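Local structure of programmed cell death 6-interacting protein (Homo sapiens, 5WA1) at residues I26-K31 against C148-S153; Y92-C97 against Q370-L375; C111-W116 against A133-G138; V219-A224 against K236-A241; E294-Q299 against K348-I353. The protein acts in endocytosis, multivesicular body biogenesis, membrane repair and cytokinesis, binding CHMP4 proteins of ESCRT-III through the Bro1 domain described here. One frame throughout, in Å; residues are numbered along the deposited sequence.

Contact 1: residues I26-K31 against C148-S153; sequences ISVQLK and CAALAS
S27 and V28 pass close to S153 and A150 in an extended conformation, with 4.8 Å between the CA atoms of V28 and A150 and 5.0 Å between those of S27 and S153. Segment 26-31 has strand-like torsions but joins no sheet; it lies on helix 137-157, where A150 and S153, at one-turn spacing, both direct CB toward it. The V28 N-H bonds to S153 OG over 3.0 Å, with an angle of 154° at the hydrogen. That hydroxyl donates in turn to the carbonyl of A150, OG standing 2.7 Å from A150 O. A chi1 of 81° sets OG between the backbone N and the carbonyl carbon of S153, where it can serve both partners. A150 CB packs on V28 CB at 3.9 Å, and also lies 3.4 Å from V28 O. L30 brings CD1 down beside the same methyl and to 3.5 Å from L151 N. Beyond the segments, V28 O accepts from Q154 NE2, and the V28 side chain packs on F181 of helix 164-191 and on L208 and M212 of helix 202-226. The chemistry implies that small helix residues admit the backbone of the N-terminal strand-like segment at close range, while one serine hydroxyl, acceptor and donor at once, satisfies a peptide N-H that has no sheet partner.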
# COMPACT_ATOMS: atom_id res chain seq x y z
N ILE A 26 2.48 7.95 0.38
CA ILE A 26 1.84 7.71 1.66
C ILE A 26 2.33 6.37 2.20
O ILE A 26 2.39 5.38 1.45
CB ILE A 26 0.31 7.71 1.53
CG1 ILE A 26 -0.17 9.09 1.06
CG2 ILE A 26 -0.36 7.31 2.85
CD1 ILE A 26 -1.59 9.06 0.51
N SER A 27 2.71 6.34 3.47
CA SER A 27 3.01 5.11 4.18
C SER A 27 2.28 5.13 5.51
O SER A 27 1.74 6.16 5.94
CB SER A 27 4.52 4.92 4.39
OG SER A 27 5.06 5.98 5.15
N VAL A 28 2.25 3.98 6.18
CA VAL A 28 1.42 3.77 7.36
C VAL A 28 2.34 3.47 8.54
O VAL A 28 3.28 2.69 8.42
CB VAL A 28 0.43 2.61 7.13
CG1 VAL A 28 -0.46 2.41 8.35
CG2 VAL A 28 -0.42 2.88 5.89
N GLN A 29 2.06 4.11 9.68
CA GLN A 29 2.81 3.82 10.90
C GLN A 29 2.40 2.46 11.46
O GLN A 29 1.25 2.02 11.32
CB GLN A 29 2.57 4.91 11.94
CG GLN A 29 3.11 6.27 11.53
CD GLN A 29 4.63 6.29 11.41
OE1 GLN A 29 5.18 6.20 10.31
NE2 GLN A 29 5.31 6.40 12.54
N LEU A 30 3.36 1.78 12.09
CA LEU A 30 3.10 0.47 12.67
C LEU A 30 2.35 0.61 13.99
O LEU A 30 2.48 1.61 14.70
CB LEU A 30 4.42 -0.29 12.89
CG LEU A 30 5.04 -1.09 11.74
CD1 LEU A 30 5.44 -0.22 10.56
CD2 LEU A 30 6.24 -1.88 12.25
N LYS A 31 1.55 -0.41 14.31
CA LYS A 31 0.87 -0.46 15.60
C LYS A 31 1.84 -0.90 16.68
O LYS A 31 2.72 -1.73 16.44
CB LYS A 31 -0.32 -1.41 15.54
CG LYS A 31 -1.39 -1.01 14.53
CD LYS A 31 -2.43 -2.11 14.30
CE LYS A 31 -3.17 -2.48 15.58
NZ LYS A 31 -3.69 -1.31 16.34
N CYS A 148 2.93 -5.83 9.00
CA CYS A 148 3.60 -6.27 7.78
C CYS A 148 3.29 -5.32 6.64
O CYS A 148 4.20 -4.84 5.94
CB CYS A 148 3.17 -7.69 7.40
SG CYS A 148 3.60 -8.99 8.59
N ALA A 149 2.00 -5.04 6.43
CA ALA A 149 1.60 -4.12 5.37
C ALA A 149 2.17 -2.73 5.59
O ALA A 149 2.68 -2.10 4.65
CB ALA A 149 0.07 -4.08 5.29
N ALA A 150 2.09 -2.23 6.83
CA ALA A 150 2.59 -0.89 7.13
C ALA A 150 4.09 -0.79 6.91
O ALA A 150 4.58 0.17 6.29
CB ALA A 150 2.23 -0.52 8.58
N LEU A 151 4.85 -1.75 7.42
CA LEU A 151 6.29 -1.72 7.21
C LEU A 151 6.63 -1.85 5.73
O LEU A 151 7.53 -1.17 5.22
CB LEU A 151 6.98 -2.80 8.05
CG LEU A 151 8.51 -2.82 7.96
CD1 LEU A 151 9.09 -1.50 8.44
CD2 LEU A 151 9.14 -3.98 8.72
N ALA A 152 5.89 -2.69 5.00
CA ALA A 152 6.09 -2.80 3.56
C ALA A 152 5.82 -1.47 2.86
O ALA A 152 6.53 -1.09 1.92
CB ALA A 152 5.20 -3.89 2.96
N SER A 153 4.78 -0.74 3.30
CA SER A 153 4.50 0.57 2.72
C SER A 153 5.62 1.55 3.01
O SER A 153 5.95 2.39 2.17
CB SER A 153 3.17 1.12 3.23
OG SER A 153 3.32 1.72 4.52

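Contact 2: residues Y92-C97 against Q370-L375; sequences YYDQIC and QKFTDL
Q95 and D374 cross at about a right angle, their amide and carboxylate planes turned 36° apart, and Q95 meets L375 just as steeply. With CG anti to the backbone N (chi1 -162°) and the chain bent at the next bond, the Q95 amide reaches segment 370-375 with both of its ends. OE1 accepts the L375 N-H over 2.9 Å, the donor lying well to the side of the C=O direction and tilted 32° from the carbonyl plane. NE2 donates to D374 OD1, although the modelled 2.4 Å between NE2 and OD1 is doubtfully short. D94 and F372 slide past each other in opposite directions. The CB of D94 sits 3.7 Å from the centroid of the F372 ring in a CH-pi contact, while the backbone N of D374 covers the opposite face near the rim. The D94 carboxylate itself is taken up by the backbone N-H groups of I368 and S369, one on each oxygen. D374 OD1 also accepts from F376 N, closing an Asx turn. The whole is a non-helical C-terminal segment of the Bro1 domain laid back across a helix from its N-terminal half, held largely through side chain-to-backbone bonds, with the F372 ring packed on D94.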
# COMPACT_ATOMS: atom_id res chain seq x y z
N TYR A 92 6.86 -14.16 11.70
CA TYR A 92 6.02 -14.27 12.89
C TYR A 92 4.55 -14.42 12.51
O TYR A 92 3.81 -15.14 13.20
CB TYR A 92 6.25 -13.08 13.82
CG TYR A 92 5.38 -13.07 15.05
CD1 TYR A 92 5.52 -14.06 16.02
CD2 TYR A 92 4.42 -12.09 15.24
CE1 TYR A 92 4.72 -14.06 17.15
CE2 TYR A 92 3.61 -12.09 16.37
CZ TYR A 92 3.76 -13.08 17.32
OH TYR A 92 2.97 -13.09 18.44
N TYR A 93 4.11 -13.77 11.43
CA TYR A 93 2.74 -13.99 10.96
C TYR A 93 2.53 -15.43 10.51
O TYR A 93 1.51 -16.05 10.83
CB TYR A 93 2.40 -13.03 9.82
CG TYR A 93 0.99 -13.20 9.32
CD1 TYR A 93 -0.08 -12.66 10.01
CD2 TYR A 93 0.72 -13.90 8.15
CE1 TYR A 93 -1.38 -12.82 9.56
CE2 TYR A 93 -0.58 -14.06 7.68
CZ TYR A 93 -1.62 -13.52 8.40
OH TYR A 93 -2.91 -13.67 7.95
N ASP A 94 3.49 -15.98 9.75
CA ASP A 94 3.39 -17.38 9.34
C ASP A 94 3.32 -18.31 10.55
O ASP A 94 2.54 -19.27 10.55
CB ASP A 94 4.57 -17.77 8.46
CG ASP A 94 4.49 -17.18 7.06
OD1 ASP A 94 3.40 -16.70 6.68
OD2 ASP A 94 5.51 -17.22 6.34
N GLN A 95 4.11 -18.03 11.58
CA GLN A 95 4.17 -18.94 12.72
C GLN A 95 2.85 -18.96 13.47
O GLN A 95 2.35 -20.03 13.83
CB GLN A 95 5.33 -18.56 13.64
CG GLN A 95 5.75 -19.67 14.59
CD GLN A 95 6.10 -20.95 13.87
OE1 GLN A 95 7.23 -21.14 13.42
NE2 GLN A 95 5.12 -21.85 13.76
N ILE A 96 2.25 -17.79 13.69
CA ILE A 96 0.98 -17.71 14.42
C ILE A 96 -0.14 -18.40 13.65
O ILE A 96 -0.94 -19.14 14.23
CB ILE A 96 0.64 -16.24 14.72
CG1 ILE A 96 1.74 -15.60 15.58
CG2 ILE A 96 -0.71 -16.14 15.41
CD1 ILE A 96 1.91 -16.22 16.94
N CYS A 97 -0.21 -18.18 12.34
CA CYS A 97 -1.23 -18.87 11.55
C CYS A 97 -1.07 -20.39 11.65
O CYS A 97 -2.06 -21.12 11.76
CB CYS A 97 -1.17 -18.42 10.10
SG CYS A 97 -1.54 -16.66 9.90
N GLN A 370 9.98 -15.95 3.53
CA GLN A 370 10.90 -16.80 2.79
C GLN A 370 11.51 -17.87 3.69
O GLN A 370 11.79 -17.62 4.87
CB GLN A 370 12.02 -15.97 2.16
CG GLN A 370 11.54 -15.11 1.00
CD GLN A 370 10.91 -15.92 -0.11
OE1 GLN A 370 11.61 -16.53 -0.92
NE2 GLN A 370 9.58 -15.93 -0.16
N LYS A 371 11.71 -19.05 3.12
CA LYS A 371 12.36 -20.17 3.81
C LYS A 371 11.70 -20.43 5.16
O LYS A 371 12.36 -20.58 6.19
CB LYS A 371 13.86 -19.91 3.97
CG LYS A 371 14.63 -19.89 2.66
CD LYS A 371 16.07 -19.42 2.85
CE LYS A 371 16.13 -17.95 3.25
NZ LYS A 371 17.50 -17.37 3.13
N PHE A 372 10.37 -20.45 5.16
CA PHE A 372 9.64 -20.63 6.40
C PHE A 372 9.73 -22.07 6.89
O PHE A 372 9.67 -23.02 6.10
CB PHE A 372 8.17 -20.23 6.24
CG PHE A 372 7.33 -20.54 7.44
CD1 PHE A 372 7.47 -19.81 8.61
CD2 PHE A 372 6.41 -21.58 7.42
CE1 PHE A 372 6.70 -20.11 9.73
CE2 PHE A 372 5.64 -21.87 8.53
CZ PHE A 372 5.78 -21.14 9.68
N THR A 373 9.88 -22.23 8.20
CA THR A 373 9.88 -23.54 8.85
C THR A 373 9.04 -23.42 10.11
O THR A 373 9.40 -22.67 11.03
CB THR A 373 11.31 -24.00 9.18
OG1 THR A 373 11.96 -23.03 10.00
CG2 THR A 373 12.13 -24.22 7.91
N ASP A 374 7.92 -24.14 10.16
CA ASP A 374 7.07 -24.13 11.35
C ASP A 374 7.82 -24.73 12.53
O ASP A 374 8.39 -25.82 12.44
CB ASP A 374 5.77 -24.91 11.09
CG ASP A 374 4.86 -25.00 12.32
OD1 ASP A 374 5.04 -24.22 13.28
OD2 ASP A 374 3.94 -25.85 12.32
N LEU A 375 7.83 -24.00 13.65
CA LEU A 375 8.49 -24.47 14.86
C LEU A 375 7.74 -25.62 15.52
O LEU A 375 8.32 -26.32 16.36
CB LEU A 375 8.64 -23.31 15.85
CG LEU A 375 9.71 -22.27 15.55
CD1 LEU A 375 9.49 -21.03 16.40
CD2 LEU A 375 11.09 -22.84 15.79

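Contact 3: residues C111-W116 against A133-G138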
# COMPACT_ATOMS: atom_id res chain seq x y z
N CYS A 111 -4.78 -18.87 28.49
CA CYS A 111 -4.97 -17.45 28.78
C CYS A 111 -3.82 -16.66 28.17
O CYS A 111 -2.69 -16.71 28.66
CB CYS A 111 -5.08 -17.21 30.29
SG CYS A 111 -3.73 -17.88 31.29
N LEU A 112 -4.11 -15.94 27.09
CA LEU A 112 -3.14 -15.11 26.40
C LEU A 112 -3.87 -13.85 25.96
O LEU A 112 -4.83 -13.94 25.20
CB LEU A 112 -2.55 -15.82 25.19
CG LEU A 112 -1.14 -16.40 25.27
CD1 LEU A 112 -0.76 -17.02 23.94
CD2 LEU A 112 -0.15 -15.33 25.66
N THR A 113 -3.43 -12.69 26.44
CA THR A 113 -4.07 -11.42 26.11
C THR A 113 -3.09 -10.52 25.38
O THR A 113 -2.04 -10.14 25.91
CB THR A 113 -4.60 -10.72 27.37
OG1 THR A 113 -5.69 -11.47 27.91
CG2 THR A 113 -5.08 -9.32 27.02
N PHE A 114 -3.44 -10.16 24.15
CA PHE A 114 -2.64 -9.25 23.35
C PHE A 114 -3.25 -7.86 23.42
O PHE A 114 -4.46 -7.70 23.22
CB PHE A 114 -2.55 -9.73 21.90
CG PHE A 114 -2.15 -11.17 21.77
CD1 PHE A 114 -0.81 -11.54 21.84
CD2 PHE A 114 -3.10 -12.16 21.58
CE1 PHE A 114 -0.44 -12.87 21.72
CE2 PHE A 114 -2.74 -13.49 21.46
CZ PHE A 114 -1.41 -13.84 21.53
N THR A 115 -2.42 -6.88 23.73
CA THR A 115 -2.84 -5.49 23.83
C THR A 115 -2.16 -4.70 22.73
O THR A 115 -0.93 -4.71 22.64
CB THR A 115 -2.49 -4.91 25.20
OG1 THR A 115 -3.14 -5.68 26.22
CG2 THR A 115 -2.95 -3.46 25.30
N TRP A 116 -2.96 -4.02 21.91
CA TRP A 116 -2.46 -3.26 20.77
C TRP A 116 -3.07 -1.86 20.80
O TRP A 116 -4.21 -1.67 21.23
CB TRP A 116 -2.81 -3.93 19.44
CG TRP A 116 -2.03 -5.17 19.18
CD1 TRP A 116 -2.26 -6.41 19.69
CD2 TRP A 116 -0.89 -5.29 18.32
NE1 TRP A 116 -1.33 -7.30 19.21
CE2 TRP A 116 -0.48 -6.64 18.37
CE3 TRP A 116 -0.17 -4.39 17.53
CZ2 TRP A 116 0.61 -7.11 17.64
CZ3 TRP A 116 0.92 -4.87 16.80
CH2 TRP A 116 1.30 -6.21 16.87
N ALA A 133 -7.35 -4.72 24.22
CA ALA A 133 -6.77 -5.97 24.67
C ALA A 133 -7.77 -7.09 24.48
O ALA A 133 -8.92 -6.99 24.94
CB ALA A 133 -6.33 -5.88 26.14
N LEU A 134 -7.36 -8.16 23.80
CA LEU A 134 -8.23 -9.30 23.55
C LEU A 134 -7.45 -10.60 23.70
O LEU A 134 -6.28 -10.68 23.31
CB LEU A 134 -8.84 -9.23 22.15
CG LEU A 134 -9.86 -8.11 21.90
CD1 LEU A 134 -10.24 -8.06 20.44
CD2 LEU A 134 -11.09 -8.33 22.77
N ALA A 135 -8.11 -11.60 24.26
CA ALA A 135 -7.55 -12.96 24.34
C ALA A 135 -7.95 -13.72 23.07
O ALA A 135 -8.81 -14.60 23.07
CB ALA A 135 -8.03 -13.66 25.61
N SER A 136 -7.29 -13.35 21.97
CA SER A 136 -7.64 -13.90 20.66
C SER A 136 -6.42 -13.97 19.76
O SER A 136 -5.74 -12.95 19.56
CB SER A 136 -8.74 -13.07 19.99
OG SER A 136 -9.13 -13.65 18.75
N LEU A 137 -6.16 -15.15 19.21
CA LEU A 137 -5.12 -15.29 18.20
C LEU A 137 -5.49 -14.53 16.92
O LEU A 137 -4.63 -13.95 16.27
CB LEU A 137 -4.88 -16.76 17.88
CG LEU A 137 -3.42 -17.15 17.65
CD1 LEU A 137 -2.53 -16.49 18.68
CD2 LEU A 137 -3.28 -18.66 17.72
N GLY A 138 -6.78 -14.54 16.56
CA GLY A 138 -7.22 -13.80 15.39
C GLY A 138 -6.92 -12.32 15.48
O GLY A 138 -6.58 -11.68 14.48
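L134 O receives two N-H groups: that of F114 across the contact, at 3.0 Å between F114 N and L134 O, and more weakly that of S136. The F114 donor stands 37° above the carbonyl plane, and the weak S136 bond closes an inverse gamma turn centred on A135. In return L134 N donates to F114 O over 3.0 Å, making F114 and L134 an antiparallel hydrogen-bonded pair. T115 and A133 form the adjoining non-hydrogen-bonded pair, with T115 OG1 3.2 Å from A133 CB; T113 CG2 reaches the same methyl. As segment 133-138 turns away after L134, A135 CA makes a C-H...O contact of 3.0 Å to L112 O. On the face carrying F114 and L134, the phenyl ring reaches past the end of the strand, its CD2 3.4 Å from S136 O and its CZ 4.0 Å from L137 CD1. S136 is the N-cap of the helix that follows, its OG weakly bonded to Y139 N. The two-stranded hairpin sheet thus leads through the turn at A135 and S136 into helix 137-157, while the F114 side chain lies against E140 of that helix and R71 of helix 56-75, and T115 makes a backbone bond to S34 beside the hairpin.

Contact 4: residues V219-A224 against K236-A241; sequences VFFLKA and KLANQA
F221, A224, L237 and A238 form a buried, apolar helix-helix contact between helices 202-226 and 231-252, which follow each other in the chain as an antiparallel helical hairpin of the TPR-related Bro1 domain. Over these short segments the axes come within 9.0 Å, and their directions differ by 162°. F221 and L237 stand at the closest backbone approach, 5.6 Å between CA atoms, and both direct CB at the opposing helix. L237 inserts its CD1 methyl, which lies 3.5 Å from A224 CB and 3.9 Å from F220 O. F221 holds CG anti to its backbone N (chi1 158°), and its ring reaches A238 obliquely, with CD1 3.8 Å from A238 CB and CE1 almost as near. M273 of helix 262-287 touches both F221 and A238, and I234 touches F221 and A224, so further apolar side chains join the group. Toward the bound CHMP4C peptide the composition changes: F220 meets one of its aromatic side chains edge-to-face, K223 makes a cation-pi contact with an aromatic side chain of it, and L237 packs on an apolar one. K223 NZ is also held by D164 and D227. Across the two segments the chemistry is purely that of methyl and ring packing, with the methyls of A224 and A238 receiving L237 CD1 and the F221 ring; the same hairpin presents F220, K223 and L237 to the ligand, so L237 serves the helix interface and the peptide site alike.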
# COMPACT_ATOMS: atom_id res chain seq x y z
N VAL A 219 3.88 3.65 -9.54
CA VAL A 219 5.24 3.18 -9.76
C VAL A 219 5.39 2.61 -11.16
O VAL A 219 6.41 2.80 -11.82
CB VAL A 219 5.64 2.14 -8.68
CG1 VAL A 219 6.95 1.47 -9.05
CG2 VAL A 219 5.76 2.81 -7.32
N PHE A 220 4.37 1.89 -11.65
CA PHE A 220 4.44 1.39 -13.01
C PHE A 220 4.43 2.52 -14.03
O PHE A 220 5.08 2.42 -15.08
CB PHE A 220 3.29 0.42 -13.29
CG PHE A 220 3.59 -0.99 -12.88
CD1 PHE A 220 4.20 -1.86 -13.77
CD2 PHE A 220 3.27 -1.44 -11.61
CE1 PHE A 220 4.50 -3.15 -13.39
CE2 PHE A 220 3.56 -2.74 -11.23
CZ PHE A 220 4.18 -3.60 -12.13
N PHE A 221 3.72 3.61 -13.73
CA PHE A 221 3.78 4.79 -14.59
C PHE A 221 5.19 5.38 -14.60
O PHE A 221 5.73 5.72 -15.66
CB PHE A 221 2.74 5.82 -14.13
CG PHE A 221 3.03 7.22 -14.57
CD1 PHE A 221 2.66 7.66 -15.83
CD2 PHE A 221 3.67 8.11 -13.72
CE1 PHE A 221 2.94 8.96 -16.24
CE2 PHE A 221 3.95 9.40 -14.11
CZ PHE A 221 3.59 9.83 -15.38
N LEU A 222 5.82 5.48 -13.42
CA LEU A 222 7.18 5.99 -13.35
C LEU A 222 8.16 5.07 -14.07
O LEU A 222 9.10 5.54 -14.74
CB LEU A 222 7.60 6.18 -11.89
CG LEU A 222 6.82 7.26 -11.14
CD1 LEU A 222 7.19 7.25 -9.67
CD2 LEU A 222 7.09 8.63 -11.75
N LYS A 223 7.94 3.76 -13.97
CA LYS A 223 8.76 2.80 -14.70
C LYS A 223 8.62 2.99 -16.21
O LYS A 223 9.61 3.00 -16.95
CB LYS A 223 8.37 1.38 -14.29
CG LYS A 223 8.81 0.28 -15.23
CD LYS A 223 10.27 -0.00 -15.08
CE LYS A 223 10.67 -1.28 -15.81
NZ LYS A 223 12.11 -1.22 -16.14
N ALA A 224 7.38 3.13 -16.68
CA ALA A 224 7.16 3.32 -18.11
C ALA A 224 7.81 4.61 -18.60
O ALA A 224 8.41 4.64 -19.68
CB ALA A 224 5.66 3.32 -18.41
N LYS A 236 -2.34 5.71 -20.68
CA LYS A 236 -3.28 4.75 -20.10
C LYS A 236 -2.87 4.30 -18.70
O LYS A 236 -3.74 4.04 -17.86
CB LYS A 236 -3.41 3.54 -21.02
CG LYS A 236 -4.07 3.86 -22.36
CD LYS A 236 -4.18 2.63 -23.24
CE LYS A 236 -4.78 2.98 -24.58
NZ LYS A 236 -4.81 1.81 -25.50
N LEU A 237 -1.56 4.20 -18.42
CA LEU A 237 -1.13 3.89 -17.05
C LEU A 237 -1.44 5.04 -16.10
O LEU A 237 -1.92 4.82 -14.98
CB LEU A 237 0.36 3.58 -17.03
CG LEU A 237 0.84 2.35 -17.81
CD1 LEU A 237 2.35 2.31 -17.86
CD2 LEU A 237 0.32 1.09 -17.17
N ALA A 238 -1.17 6.27 -16.53
CA ALA A 238 -1.50 7.44 -15.72
C ALA A 238 -3.00 7.55 -15.49
O ALA A 238 -3.45 7.86 -14.39
CB ALA A 238 -0.96 8.72 -16.38
N ASN A 239 -3.79 7.32 -16.54
CA ASN A 239 -5.23 7.46 -16.41
C ASN A 239 -5.77 6.45 -15.40
O ASN A 239 -6.66 6.77 -14.59
CB ASN A 239 -5.90 7.27 -17.77
CG ASN A 239 -7.27 7.90 -17.84
OD1 ASN A 239 -7.55 8.90 -17.16
ND2 ASN A 239 -8.15 7.32 -18.63
N GLN A 240 -5.24 5.23 -15.42
CA GLN A 240 -5.67 4.23 -14.45
C GLN A 240 -5.26 4.61 -13.04
O GLN A 240 -6.02 4.40 -12.09
CB GLN A 240 -5.08 2.86 -14.83
CG GLN A 240 -5.44 1.78 -13.82
CD GLN A 240 -6.94 1.57 -13.71
OE1 GLN A 240 -7.59 1.21 -14.69
NE2 GLN A 240 -7.48 1.81 -12.52
N ALA A 241 -4.05 5.15 -12.87
CA ALA A 241 -3.64 5.62 -11.55
C ALA A 241 -4.56 6.72 -11.05
O ALA A 241 -4.89 6.79 -9.86
CB ALA A 241 -2.19 6.11 -11.59

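Contact 5: residues E294-Q299 against K348-I353; sequences EIARLQ and KDLDPI
R297 and A296 face L350 across a backbone gap of 8.6 Å, measured between the CA atoms of A296 and L350, where segment 348-353 leaves a 3-10 turn and becomes extended. The arrangement is a helix of the Bro1 domain, 291-311, covered by the irregular chain that follows its last long helix, with side chains bridging the distance. L350 and R297 reach toward each other tip to tip. The leucine CD1 methyl settles 3.9 Å above the guanidinium plane, over its centre, while also lying 3.7 Å from R297 CG and close to A296 CB. R297 is extended from CG to NE, carrying its flat end out to the loop. I353 passes it in the opposite direction, with CG1 and CD1 both near NH1, and rests on A235 and N239 of helix 231-252. R297 also makes salt bridges outside the segments, from NE to E293 and from NH1 to E278, which probably help fix the rotation of the group and offset its charge beneath the leucine. NH2 is then turned to the loop backbone: it donates to D351 O over 2.9 Å at 167°, the oxygen lying at the guanidinium edge, just 2° out of its plane.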
# COMPACT_ATOMS: atom_id res chain seq x y z
N GLU A 294 -4.01 18.37 -29.67
CA GLU A 294 -2.86 18.54 -28.79
C GLU A 294 -3.05 19.74 -27.87
O GLU A 294 -2.78 19.65 -26.66
CB GLU A 294 -1.56 18.71 -29.59
CG GLU A 294 -0.36 18.84 -28.66
CD GLU A 294 0.88 19.49 -29.27
OE1 GLU A 294 0.83 19.95 -30.44
OE2 GLU A 294 1.92 19.54 -28.56
N ILE A 295 -3.52 20.86 -28.43
CA ILE A 295 -3.72 22.08 -27.65
C ILE A 295 -4.80 21.87 -26.60
O ILE A 295 -4.67 22.30 -25.45
CB ILE A 295 -4.07 23.26 -28.58
CG1 ILE A 295 -2.83 23.71 -29.35
CG2 ILE A 295 -4.65 24.42 -27.78
CD1 ILE A 295 -3.13 24.60 -30.56
N ALA A 296 -5.91 21.23 -26.98
CA ALA A 296 -7.01 21.00 -26.04
C ALA A 296 -6.55 20.16 -24.86
O ALA A 296 -6.93 20.42 -23.71
CB ALA A 296 -8.18 20.32 -26.74
N ARG A 297 -5.72 19.15 -25.12
CA ARG A 297 -5.28 18.28 -24.04
C ARG A 297 -4.24 18.97 -23.16
O ARG A 297 -4.27 18.84 -21.93
CB ARG A 297 -4.76 16.97 -24.62
CG ARG A 297 -5.87 16.14 -25.29
CD ARG A 297 -5.43 14.71 -25.49
NE ARG A 297 -6.41 13.88 -26.18
CZ ARG A 297 -7.46 13.29 -25.60
NH1 ARG A 297 -7.68 13.44 -24.30
NH2 ARG A 297 -8.28 12.54 -26.33
N LEU A 298 -3.34 19.75 -23.76
CA LEU A 298 -2.39 20.53 -22.96
C LEU A 298 -3.11 21.58 -22.12
O LEU A 298 -2.69 21.88 -21.00
CB LEU A 298 -1.36 21.21 -23.88
CG LEU A 298 -0.29 20.33 -24.55
CD1 LEU A 298 0.49 21.09 -25.66
CD2 LEU A 298 0.68 19.76 -23.52
N GLN A 299 -4.18 22.17 -22.66
CA GLN A 299 -4.93 23.15 -21.87
C GLN A 299 -5.57 22.49 -20.67
O GLN A 299 -5.63 23.08 -19.59
CB GLN A 299 -5.99 23.85 -22.72
CG GLN A 299 -5.40 24.87 -23.69
CD GLN A 299 -6.42 25.53 -24.59
OE1 GLN A 299 -6.14 26.57 -25.19
NE2 GLN A 299 -7.61 24.94 -24.69
N LYS A 348 -15.13 17.86 -24.16
CA LYS A 348 -16.16 16.83 -24.21
C LYS A 348 -16.29 16.20 -25.59
O LYS A 348 -16.95 15.16 -25.72
CB LYS A 348 -17.51 17.40 -23.76
CG LYS A 348 -18.03 18.52 -24.64
CD LYS A 348 -19.45 18.93 -24.26
CE LYS A 348 -19.51 19.49 -22.84
NZ LYS A 348 -20.88 19.95 -22.50
N ASP A 349 -15.68 16.79 -26.62
CA ASP A 349 -15.65 16.22 -27.95
C ASP A 349 -14.42 15.34 -28.20
O ASP A 349 -14.30 14.77 -29.29
CB ASP A 349 -15.74 17.34 -29.00
CG ASP A 349 -17.06 18.11 -28.92
OD1 ASP A 349 -18.10 17.47 -28.63
OD2 ASP A 349 -17.05 19.34 -29.14
N LEU A 350 -13.52 15.23 -27.24
CA LEU A 350 -12.36 14.36 -27.35
C LEU A 350 -12.71 12.96 -26.88
O LEU A 350 -13.53 12.78 -25.98
CB LEU A 350 -11.18 14.91 -26.54
CG LEU A 350 -10.53 16.19 -27.09
CD1 LEU A 350 -9.41 16.67 -26.18
CD2 LEU A 350 -10.03 15.99 -28.51
N ASP A 351 -12.09 11.97 -27.50
CA ASP A 351 -12.33 10.60 -27.08
C ASP A 351 -11.64 10.35 -25.74
O ASP A 351 -10.61 10.97 -25.44
CB ASP A 351 -11.84 9.62 -28.14
CG ASP A 351 -12.61 9.76 -29.45
OD1 ASP A 351 -13.67 9.12 -29.59
OD2 ASP A 351 -12.15 10.51 -30.33
N PRO A 352 -12.21 9.50 -24.90
CA PRO A 352 -11.59 9.25 -23.60
C PRO A 352 -10.26 8.53 -23.74
O PRO A 352 -10.07 7.72 -24.65
CB PRO A 352 -12.62 8.37 -22.87
CG PRO A 352 -13.41 7.73 -23.98
CD PRO A 352 -13.48 8.77 -25.06
N ILE A 353 -9.33 8.86 -22.85
CA ILE A 353 -8.09 8.09 -22.75
C ILE A 353 -8.41 6.75 -22.13
O ILE A 353 -9.21 6.66 -21.18
CB ILE A 353 -7.04 8.86 -21.94
CG1 ILE A 353 -6.76 10.23 -22.59
CG2 ILE A 353 -5.76 8.05 -21.80
CD1 ILE A 353 -5.96 11.19 -21.72

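Contacts 1, 2 and 3 cluster around helix 137-157. W116 CE3 of contact 3 packs 3.6 Å from K31 CB of contact 1, and L137 CG of contact 3 lies 3.7 Å from I96 CG2 of contact 2. Contacts 4 and 5 form a second group on the far side of the chain's centre from 2 and 3; there N239 ND2 comes to 2.8 Å from I353 O. Contact 1, nearest the middle, has its centre about 23 Å from that of contact 4, whose residues touch the bound CHMP4C peptide. Contacts 3 and 5 are the most widely separated, about 56 Å between centres, while the C-terminal chain supplies one segment to each of contacts 5 and 2.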